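Side-chain contact in BlEst2 (Bacillus licheniformis, PDB 6WPX), which is a lipase that probably hydrolyses ester bonds, here in its propeptide form, with a C-terminal domain that has an autoinhibitory effect: residues L165-L169 against G170-D174. Numbering follows the deposited sequence.
Sequences LADIL and GQKND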
ATOM      1  N   LEU A 165       5.291  -9.098 -13.666  1.00 24.61           N
ATOM      2  CA  LEU A 165       5.772  -9.432 -12.333  1.00 24.32           C
ATOM      3  C   LEU A 165       4.663  -9.899 -11.389  1.00 30.46           C
ATOM      4  O   LEU A 165       4.841 -10.904 -10.702  1.00 29.41           O
ATOM      5  CB  LEU A 165       6.566  -8.269 -11.695  1.00 22.77           C
ATOM      6  CG  LEU A 165       7.151  -8.540 -10.323  1.00 25.89           C
ATOM      7  CD1 LEU A 165       8.222  -9.645 -10.379  1.00 26.03           C
ATOM      8  CD2 LEU A 165       7.706  -7.250  -9.704  1.00 25.84           C
ATOM      9  N   ALA A 166       3.536  -9.166 -11.345  1.00 29.72           N
ATOM     10  CA  ALA A 166       2.408  -9.507 -10.483  1.00 31.08           C
ATOM     11  C   ALA A 166       1.886 -10.926 -10.745  1.00 39.02           C
ATOM     12  O   ALA A 166       1.557 -11.633  -9.792  1.00 41.07           O
ATOM     13  CB  ALA A 166       1.294  -8.497 -10.643  1.00 31.53           C
ATOM     14  N   ASP A 167       1.881 -11.354 -12.006  1.00 36.52           N
ATOM     15  CA  ASP A 167       1.428 -12.686 -12.389  1.00 39.30           C
ATOM     16  C   ASP A 167       2.274 -13.821 -11.748  1.00 46.79           C
ATOM     17  O   ASP A 167       1.723 -14.556 -10.913  1.00 47.79           O
ATOM     18  CB  ASP A 167       1.327 -12.813 -13.920  1.00 41.93           C
ATOM     19  CG  ASP A 167       0.115 -12.108 -14.535  1.00 56.50           C
ATOM     20  OD1 ASP A 167      -0.715 -11.561 -13.767  1.00 57.26           O
ATOM     21  OD2 ASP A 167       0.006 -12.089 -15.785  1.00 62.40           O
ATOM     22  N   ILE A 168       3.607 -13.901 -12.034  1.00 43.03           N
ATOM     23  CA  ILE A 168       4.433 -14.973 -11.460  1.00 43.66           C
ATOM     24  C   ILE A 168       4.651 -14.830  -9.935  1.00 47.06           C
ATOM     25  O   ILE A 168       4.922 -15.847  -9.290  1.00 48.04           O
ATOM     26  CB  ILE A 168       5.751 -15.269 -12.189  1.00 47.30           C
ATOM     27  CG1 ILE A 168       6.563 -13.994 -12.457  1.00 46.20           C
ATOM     28  CG2 ILE A 168       5.485 -16.089 -13.467  1.00 50.42           C
ATOM     29  CD1 ILE A 168       7.853 -14.287 -13.078  1.00 53.97           C
ATOM     30  N   LEU A 169       4.473 -13.633  -9.345  1.00 40.65           N
ATOM     31  CA  LEU A 169       4.576 -13.527  -7.884  1.00 39.43           C
ATOM     32  C   LEU A 169       3.302 -14.088  -7.186  1.00 42.75           C
ATOM     33  O   LEU A 169       3.337 -14.392  -5.988  1.00 40.94           O
ATOM     34  CB  LEU A 169       4.872 -12.084  -7.414  1.00 37.88           C
ATOM     35  CG  LEU A 169       6.276 -11.495  -7.702  1.00 41.09           C
ATOM     36  CD1 LEU A 169       6.511 -10.204  -6.884  1.00 40.06           C
ATOM     37  CD2 LEU A 169       7.393 -12.483  -7.390  1.00 41.38           C
ATOM     38  N   GLY A 170       2.212 -14.234  -7.953  1.00 40.08           N
ATOM     39  CA  GLY A 170       0.905 -14.672  -7.458  1.00 39.62           C
ATOM     40  C   GLY A 170       0.327 -13.641  -6.516  1.00 41.74           C
ATOM     41  O   GLY A 170      -0.402 -13.984  -5.585  1.00 41.89           O
ATOM     42  N   GLN A 171       0.700 -12.366  -6.717  1.00 37.64           N
ATOM     43  CA  GLN A 171       0.260 -11.283  -5.838  1.00 36.87           C
ATOM     44  C   GLN A 171      -1.127 -10.776  -6.197  1.00 38.76           C
ATOM     45  O   GLN A 171      -1.648  -9.900  -5.510  1.00 40.14           O
ATOM     46  CB  GLN A 171       1.304 -10.140  -5.754  1.00 37.80           C
ATOM     47  CG  GLN A 171       1.411  -9.262  -6.992  1.00 58.47           C
ATOM     48  CD  GLN A 171       2.566  -8.299  -6.910  1.00 81.49           C
ATOM     49  OE1 GLN A 171       3.604  -8.485  -7.547  1.00 78.91           O
ATOM     50  NE2 GLN A 171       2.415  -7.244  -6.126  1.00 72.73           N
ATOM     51  N   LYS A 172      -1.717 -11.281  -7.279  1.00 31.32           N
ATOM     52  CA  LYS A 172      -3.062 -10.863  -7.588  1.00 30.10           C
ATOM     53  C   LYS A 172      -3.998 -11.872  -6.975  1.00 34.29           C
ATOM     54  O   LYS A 172      -3.995 -13.058  -7.326  1.00 35.98           O
ATOM     55  CB  LYS A 172      -3.317 -10.651  -9.081  1.00 31.57           C
ATOM     56  CG  LYS A 172      -2.642  -9.400  -9.642  1.00 26.56           C
ATOM     57  CD  LYS A 172      -2.829  -9.310 -11.158  1.00 28.01           C
ATOM     58  CE  LYS A 172      -2.696  -7.881 -11.629  1.00 27.57           C
ATOM     59  NZ  LYS A 172      -2.575  -7.784 -13.109  1.00 35.91           N
ATOM     60  N   ASN A 173      -4.713 -11.414  -5.965  1.00 26.72           N
ATOM     61  CA  ASN A 173      -5.715 -12.198  -5.280  1.00 26.06           C
ATOM     62  C   ASN A 173      -6.730 -11.181  -4.800  1.00 28.43           C
ATOM     63  O   ASN A 173      -6.510  -9.977  -4.953  1.00 26.27           O
ATOM     64  CB  ASN A 173      -5.109 -13.044  -4.140  1.00 25.87           C
ATOM     65  CG  ASN A 173      -4.329 -12.250  -3.107  1.00 37.65           C
ATOM     66  OD1 ASN A 173      -4.771 -11.227  -2.619  1.00 29.91           O
ATOM     67  ND2 ASN A 173      -3.164 -12.721  -2.724  1.00 25.09           N
ATOM     68  N   ASP A 174      -7.846 -11.663  -4.258  1.00 24.62           N
ATOM     69  CA  ASP A 174      -8.937 -10.834  -3.802  1.00 23.21           C
ATOM     70  C   ASP A 174      -8.513  -9.839  -2.736  1.00 23.88           C
ATOM     71  O   ASP A 174      -9.060  -8.740  -2.735  1.00 23.46           O
ATOM     72  CB  ASP A 174     -10.054 -11.714  -3.261  1.00 24.35           C
ATOM     73  CG  ASP A 174     -10.865 -12.464  -4.306  1.00 28.41           C
ATOM     74  OD1 ASP A 174     -10.616 -12.259  -5.512  1.00 24.02           O
ATOM     75  OD2 ASP A 174     -11.798 -13.195  -3.915  1.00 32.81           O
TER
HETATM   76  O   HOH W   1      -0.872 -12.799  -9.849  1.00 38.90           O
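Gln171 N reaches back to Ala166 O over 3.3 Å, while Gly170 N bonds to Asp167 O at 3.0 Å. Ala166 O also accepts a bond from a water at 2.7 Å, and the same water takes the N-H of Lys172, so the last turn is tied to three successive residues of the departing chain. The side chain of Gln171 then folds back over the helix and also touches the loop residues Val348 and Phe349. With chi1 at 73°, its CG is wedged in the gap flanked by its own backbone N and carbonyl carbon, which brings Gln171 CG to 3.7 Å from Ala166 CB. Together with the positive phi of Gly170 (66°), the two backbone bonds define a Schellman motif, which ends helix 163-169 before Asn173 N-caps helix 174-178 through Val176 N. The amide of Gln171 lies alongside Leu169, where Gln171 OE1 meets Leu169 CD1 at 3.4 Å; this buried oxygen has no polar partner in the model. With an alanine here in place of Gln171, Ala166 and the Leu169 methyl would probably lose the side chain that lies over them, and the loop contact would go too. Lys172 runs extended past Ala166, its CE 4.2 Å from Ala166 CB, and passes Asp167 with Lys172 CD 4.0 Å from Asp167 OD1. Lys172 NZ stays 4.3 Å from Asp167 OD1, near but too far for the opposite charges to pair directly, and hydrogen-bonds instead to Tyr416 OH.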